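Local coordinates for Cro protein (Xylella fastidiosa, PDB 3BD1) that probably binds operator DNA through a helix-turn-helix and regulates transcription, as expected of a prophage Cro repressor, at residues A39-C42 against I43-E46; A52-C55 against R56-R59. All blocks are in the same frame, centred on the assembly; numbering follows the deposited sequence.

Contact 1 (A39-C42 against I43-E46); sequences AERC and IDIE
At the entry into helix 42-48, in the all-helical Cro domain, Arg41 and Asp44 form a salt bridge from i to i+3. Arg41 NE lies 2.7 Å from Asp44 OD2, at an N-H...O angle of 155°, with the oxygen near the guanidinium plane and met through its anti lone pair; NH2 adds a weak bond to the same oxygen at 3.2 Å. OD2 alone thus meets both nitrogens at the guanidinium edge, and the two planar groups are nearly perpendicular, 79° apart. Bends at chi2 and chi3 of Arg41 fold its chain back to reach this position. The backbone starts its helical ladder here, with Ile45 N bonded to Arg41 O at 3.0 Å and Glu46 N to Cys42 O at 2.9 Å. Two waters also bridge: one donates to Ala39 O and accepts from Ile43 N, while the other links Glu40 O to Asp44 N. Arg41 NH2 also bonds Leu21 O, at the end of helix 14-21. Arg41 and Ile45 both touch Trp31 of helix 25-34, so helix 42-48 packs against what is probably the helix-turn-helix pair; Cys42 and Ile45 pack on Leu58 of helix 55-58, and Ile43 meets Val62 of a second subunit.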
ATOM      1  N   ALA A  39      -5.889  19.277  -3.753  1.00 20.46           N
ATOM      2  CA  ALA A  39      -7.168  19.357  -4.445  1.00 17.93           C
ATOM      3  C   ALA A  39      -6.905  19.152  -5.935  1.00 17.44           C
ATOM      4  O   ALA A  39      -7.718  18.518  -6.617  1.00 18.01           O
ATOM      5  CB  ALA A  39      -7.866  20.726  -4.187  1.00 19.18           C
ATOM      6  N   GLU A  40      -5.798  19.700  -6.431  1.00 18.51           N
ATOM      7  CA  GLU A  40      -5.524  19.667  -7.870  1.00 18.61           C
ATOM      8  C   GLU A  40      -5.065  18.308  -8.385  1.00 21.24           C
ATOM      9  O   GLU A  40      -4.860  18.143  -9.605  1.00 21.73           O
ATOM     10  CB  GLU A  40      -4.487  20.712  -8.244  1.00 20.80           C
ATOM     11  CG  GLU A  40      -3.089  20.456  -7.741  1.00 23.27           C
ATOM     12  CD  GLU A  40      -2.790  20.961  -6.346  1.00 42.10           C
ATOM     13  OE1 GLU A  40      -1.569  21.020  -6.084  1.00 37.78           O
ATOM     14  OE2 GLU A  40      -3.719  21.280  -5.561  1.00 33.34           O
ATOM     15  N   ARG A  41      -4.920  17.350  -7.474  1.00 18.72           N
ATOM     16  CA  ARG A  41      -4.593  15.979  -7.872  1.00 18.38           C
ATOM     17  C   ARG A  41      -5.752  15.002  -7.752  1.00 17.79           C
ATOM     18  O   ARG A  41      -5.616  13.829  -8.113  1.00 17.74           O
ATOM     19  CB  ARG A  41      -3.356  15.445  -7.151  1.00 23.00           C
ATOM     20  CG  ARG A  41      -2.039  16.223  -7.376  1.00 26.95           C
ATOM     21  CD  ARG A  41      -1.856  16.791  -8.793  1.00 32.04           C
ATOM     22  NE  ARG A  41      -1.792  15.743  -9.807  1.00 26.87           N
ATOM     23  CZ  ARG A  41      -0.678  15.084 -10.110  1.00 28.38           C
ATOM     24  NH1 ARG A  41       0.465  15.359  -9.492  1.00 32.78           N
ATOM     25  NH2 ARG A  41      -0.723  14.147 -11.038  1.00 30.24           N
ATOM     26  N   CYS A  42      -6.898  15.458  -7.241  1.00 16.72           N
ATOM     27  CA  CYS A  42      -7.992  14.509  -7.003  1.00 15.53           C
ATOM     28  C   CYS A  42      -8.539  13.867  -8.294  1.00 15.75           C
ATOM     29  O   CYS A  42      -8.746  12.646  -8.306  1.00 15.37           O
ATOM     30  CB  CYS A  42      -9.130  15.173  -6.229  1.00 16.79           C
ATOM     31  SG  CYS A  42      -8.646  15.494  -4.510  1.00 19.00           S
ATOM     32  N   ILE A  43      -8.810  14.675  -9.323  1.00 15.45           N
ATOM     33  CA  ILE A  43      -9.283  14.097 -10.591  1.00 15.30           C
ATOM     34  C   ILE A  43      -8.268  13.094 -11.123  1.00 14.73           C
ATOM     35  O   ILE A  43      -8.646  12.040 -11.621  1.00 14.87           O
ATOM     36  CB  ILE A  43      -9.636  15.146 -11.657  1.00 16.86           C
ATOM     37  CG1 ILE A  43     -10.912  15.896 -11.285  1.00 19.91           C
ATOM     38  CG2 ILE A  43      -9.862  14.508 -13.036  1.00 22.29           C
ATOM     39  CD1 ILE A  43     -11.316  17.003 -12.254  1.00 24.88           C
ATOM     40  N   ASP A  44      -6.990  13.427 -11.021  1.00 15.03           N
ATOM     41  CA  ASP A  44      -5.949  12.530 -11.530  1.00 13.55           C
ATOM     42  C   ASP A  44      -6.016  11.195 -10.795  1.00 13.15           C
ATOM     43  O   ASP A  44      -5.892  10.148 -11.416  1.00 14.05           O
ATOM     44  CB  ASP A  44      -4.578  13.164 -11.350  1.00 16.05           C
ATOM     45  CG  ASP A  44      -4.379  14.410 -12.192  1.00 21.64           C
ATOM     46  OD1 ASP A  44      -4.982  14.478 -13.284  1.00 23.56           O
ATOM     47  OD2 ASP A  44      -3.622  15.287 -11.731  1.00 25.02           O
ATOM     48  N   ILE A  45      -6.196  11.247  -9.478  1.00 13.73           N
ATOM     49  CA  ILE A  45      -6.266  10.012  -8.699  1.00 12.37           C
ATOM     50  C   ILE A  45      -7.506   9.205  -9.086  1.00 11.08           C
ATOM     51  O   ILE A  45      -7.448   7.970  -9.236  1.00 11.71           O
ATOM     52  CB  ILE A  45      -6.208  10.284  -7.167  1.00 13.31           C
ATOM     53  CG1 ILE A  45      -4.854  10.900  -6.772  1.00 15.80           C
ATOM     54  CG2 ILE A  45      -6.568   9.010  -6.397  1.00 14.87           C
ATOM     55  CD1 ILE A  45      -4.821  11.525  -5.370  1.00 20.25           C
ATOM     56  N   GLU A  46      -8.632   9.904  -9.208  1.00 11.61           N
ATOM     57  CA  GLU A  46      -9.859   9.234  -9.637  1.00 11.91           C
ATOM     58  C   GLU A  46      -9.633   8.529 -10.994  1.00 12.32           C
ATOM     59  O   GLU A  46     -10.087   7.398 -11.202  1.00 13.16           O
ATOM     60  CB  GLU A  46     -11.019  10.211  -9.747  1.00 12.81           C
ATOM     61  CG  GLU A  46     -12.305   9.582 -10.203  1.00 14.95           C
ATOM     62  CD  GLU A  46     -13.484  10.519 -10.206  1.00 19.85           C
ATOM     63  OE1 GLU A  46     -13.664  11.323  -9.278  1.00 16.78           O
ATOM     64  OE2 GLU A  46     -14.274  10.424 -11.157  1.00 31.23           O
TER
HETATM   65  O   HOH W   1      -8.562  17.609  -9.092  1.00 20.24           O
HETATM   66  O   HOH W   2      -6.526  16.360 -10.858  1.00 23.93           O

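Contact 2 (A52-C55 against R56-R59); sequences AVIC and RELR
Extended at Val53 and Ile54, the backbone turns helical at Cys55, and Ile54 O takes both Glu57 N at 2.9 Å and Leu58 N at 3.2 Å. This is the N-terminus of the short helix 55-58, with Ile54 at the N-cap. The two donors use the carbonyl differently: Leu58 N lies in its plane, whereas Glu57 N sits above it, 51° out. Arg59 N then bonds Cys55 O at 2.9 Å. Glu57, at N3, supplies half of a capping box: its OE1 accepts from Ile54 N at 2.9 Å, met on the anti side, 34° out of the carboxylate plane. Isoleucine has no side-chain acceptor for the other half, and Glu57 N bonds Ile54 O instead. With CG beside its backbone N and the chain extended beyond, the carboxylate reaches back along the first turn to the N-cap amide. Along the way CG and CD pass obliquely against Ile54 CG1, which chi1 of 65° places between the backbone N and carbonyl carbon. On the buried side Val53 CG2 and Leu58 CD1 meet at 4.2 Å, their side chains crossing at about a right angle, and Val53 also reaches Ile6 of helix 3-11. A water donates to Ala52 O and, at 3.1 Å, to Glu57 OE1.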
ATOM      1  N   ALA A  52     -11.856   3.753  -8.523  1.00 14.59           N
ATOM      2  CA  ALA A  52     -11.893   2.988  -7.268  1.00 13.44           C
ATOM      3  C   ALA A  52     -12.017   3.964  -6.105  1.00 13.13           C
ATOM      4  O   ALA A  52     -12.612   3.608  -5.097  1.00 14.60           O
ATOM      5  CB  ALA A  52     -10.648   2.167  -7.075  1.00 16.97           C
ATOM      6  N   VAL A  53     -11.484   5.166  -6.283  1.00 13.30           N
ATOM      7  CA  VAL A  53     -11.800   6.291  -5.403  1.00 12.23           C
ATOM      8  C   VAL A  53     -12.229   7.423  -6.288  1.00 13.72           C
ATOM      9  O   VAL A  53     -11.812   7.544  -7.449  1.00 17.20           O
ATOM     10  CB  VAL A  53     -10.635   6.704  -4.532  1.00 19.43           C
ATOM     11  CG1 VAL A  53     -10.244   5.555  -3.592  1.00 24.20           C
ATOM     12  CG2 VAL A  53      -9.479   7.199  -5.295  1.00 21.10           C
ATOM     13  N   ILE A  54     -13.099   8.258  -5.737  1.00 13.13           N
ATOM     14  CA  ILE A  54     -13.595   9.434  -6.427  1.00 13.04           C
ATOM     15  C   ILE A  54     -13.231  10.692  -5.673  1.00 12.64           C
ATOM     16  O   ILE A  54     -12.881  10.667  -4.504  1.00 14.46           O
ATOM     17  CB  ILE A  54     -15.100   9.360  -6.728  1.00 15.39           C
ATOM     18  CG1 ILE A  54     -15.919   9.339  -5.441  1.00 18.12           C
ATOM     19  CG2 ILE A  54     -15.381   8.141  -7.607  1.00 18.31           C
ATOM     20  CD1 ILE A  54     -17.395   9.540  -5.718  1.00 23.35           C
ATOM     21  N   CYS A  55     -13.325  11.822  -6.370  1.00 14.52           N
ATOM     22  CA  CYS A  55     -12.893  13.104  -5.837  1.00 14.85           C
ATOM     23  C   CYS A  55     -13.539  13.402  -4.474  1.00 15.40           C
ATOM     24  O   CYS A  55     -12.859  13.852  -3.567  1.00 15.98           O
ATOM     25  CB  CYS A  55     -13.242  14.241  -6.822  1.00 16.55           C
ATOM     26  SG  CYS A  55     -12.190  14.211  -8.285  1.00 18.99           S
ATOM     27  N   ARG A  56     -14.831  13.137  -4.330  1.00 15.14           N
ATOM     28  CA  ARG A  56     -15.550  13.449  -3.078  1.00 14.64           C
ATOM     29  C   ARG A  56     -15.042  12.616  -1.916  1.00 15.51           C
ATOM     30  O   ARG A  56     -15.129  13.049  -0.768  1.00 18.99           O
ATOM     31  CB  ARG A  56     -17.040  13.221  -3.313  1.00 18.90           C
ATOM     32  CG  ARG A  56     -17.969  13.264  -2.155  1.00 22.53           C
ATOM     33  CD  ARG A  56     -18.108  14.651  -1.598  1.00 27.14           C
ATOM     34  NE  ARG A  56     -18.962  14.576  -0.407  1.00 22.65           N
ATOM     35  CZ  ARG A  56     -19.649  15.595   0.095  1.00 27.86           C
ATOM     36  NH1 ARG A  56     -19.587  16.793  -0.470  1.00 30.11           N
ATOM     37  NH2 ARG A  56     -20.390  15.412   1.181  1.00 31.16           N
ATOM     38  N   GLU A  57     -14.505  11.433  -2.189  1.00 14.96           N
ATOM     39  CA  GLU A  57     -13.932  10.619  -1.142  1.00 15.88           C
ATOM     40  C   GLU A  57     -12.584  11.143  -0.715  1.00 14.60           C
ATOM     41  O   GLU A  57     -12.211  11.028   0.459  1.00 17.63           O
ATOM     42  CB  GLU A  57     -13.831   9.154  -1.571  1.00 15.84           C
ATOM     43  CG  GLU A  57     -15.181   8.505  -1.843  1.00 16.59           C
ATOM     44  CD  GLU A  57     -15.149   7.189  -2.588  1.00 21.42           C
ATOM     45  OE1 GLU A  57     -14.257   6.933  -3.388  1.00 20.49           O
ATOM     46  OE2 GLU A  57     -16.047   6.350  -2.416  1.00 31.51           O
ATOM     47  N   LEU A  58     -11.843  11.705  -1.672  1.00 15.14           N
ATOM     48  CA  LEU A  58     -10.528  12.246  -1.378  1.00 15.27           C
ATOM     49  C   LEU A  58     -10.590  13.580  -0.651  1.00 17.15           C
ATOM     50  O   LEU A  58      -9.856  13.821   0.305  1.00 17.84           O
ATOM     51  CB  LEU A  58      -9.718  12.361  -2.681  1.00 16.01           C
ATOM     52  CG  LEU A  58      -9.310  11.041  -3.344  1.00 16.25           C
ATOM     53  CD1 LEU A  58      -9.038  11.309  -4.856  1.00 17.94           C
ATOM     54  CD2 LEU A  58      -8.144  10.408  -2.624  1.00 20.18           C
ATOM     55  N   ARG A  59     -11.471  14.462  -1.100  1.00 15.80           N
ATOM     56  CA  ARG A  59     -11.543  15.816  -0.565  1.00 15.00           C
ATOM     57  C   ARG A  59     -13.004  16.211  -0.467  1.00 16.31           C
ATOM     58  O   ARG A  59     -13.537  16.978  -1.273  1.00 17.21           O
ATOM     59  CB  ARG A  59     -10.719  16.825  -1.374  1.00 16.25           C
ATOM     60  CG  ARG A  59      -9.208  16.640  -1.283  1.00 16.81           C
ATOM     61  CD  ARG A  59      -8.635  16.932   0.115  1.00 18.11           C
ATOM     62  NE  ARG A  59      -8.952  18.288   0.557  1.00 18.92           N
ATOM     63  CZ  ARG A  59      -8.235  19.358   0.235  1.00 20.25           C
ATOM     64  NH1 ARG A  59      -7.147  19.223  -0.513  1.00 20.30           N
ATOM     65  NH2 ARG A  59      -8.588  20.564   0.645  1.00 22.81           N
TER
HETATM   66  O   HOH W   3     -13.820   4.001  -2.544  1.00 28.44           O

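How the contacts relate
Contacts 1 and 2 form the starts of two consecutive helices, 42-48 and 55-58, and their centres lie about 8 Å apart. Glu46 joins them: its OE1 comes 3.0 Å from Cys55 N, probably a hydrogen bond, giving an amide of the second helix's first turn an acceptor from the first helix. Glu46 CG also packs 3.5 Å from Val53 O. Elsewhere between the two, Cys42 SG rests 3.5 Å from Arg59 CG, so the opening residue of one helix meets the residue that leaves the other. The guanidinium of Arg59 continues to Asp61, in a salt bridge, and to Val37 O. Contact 1 touches helices 14-21 and 25-34, probably the DNA-binding unit, while contact 2 reaches helix 3-11.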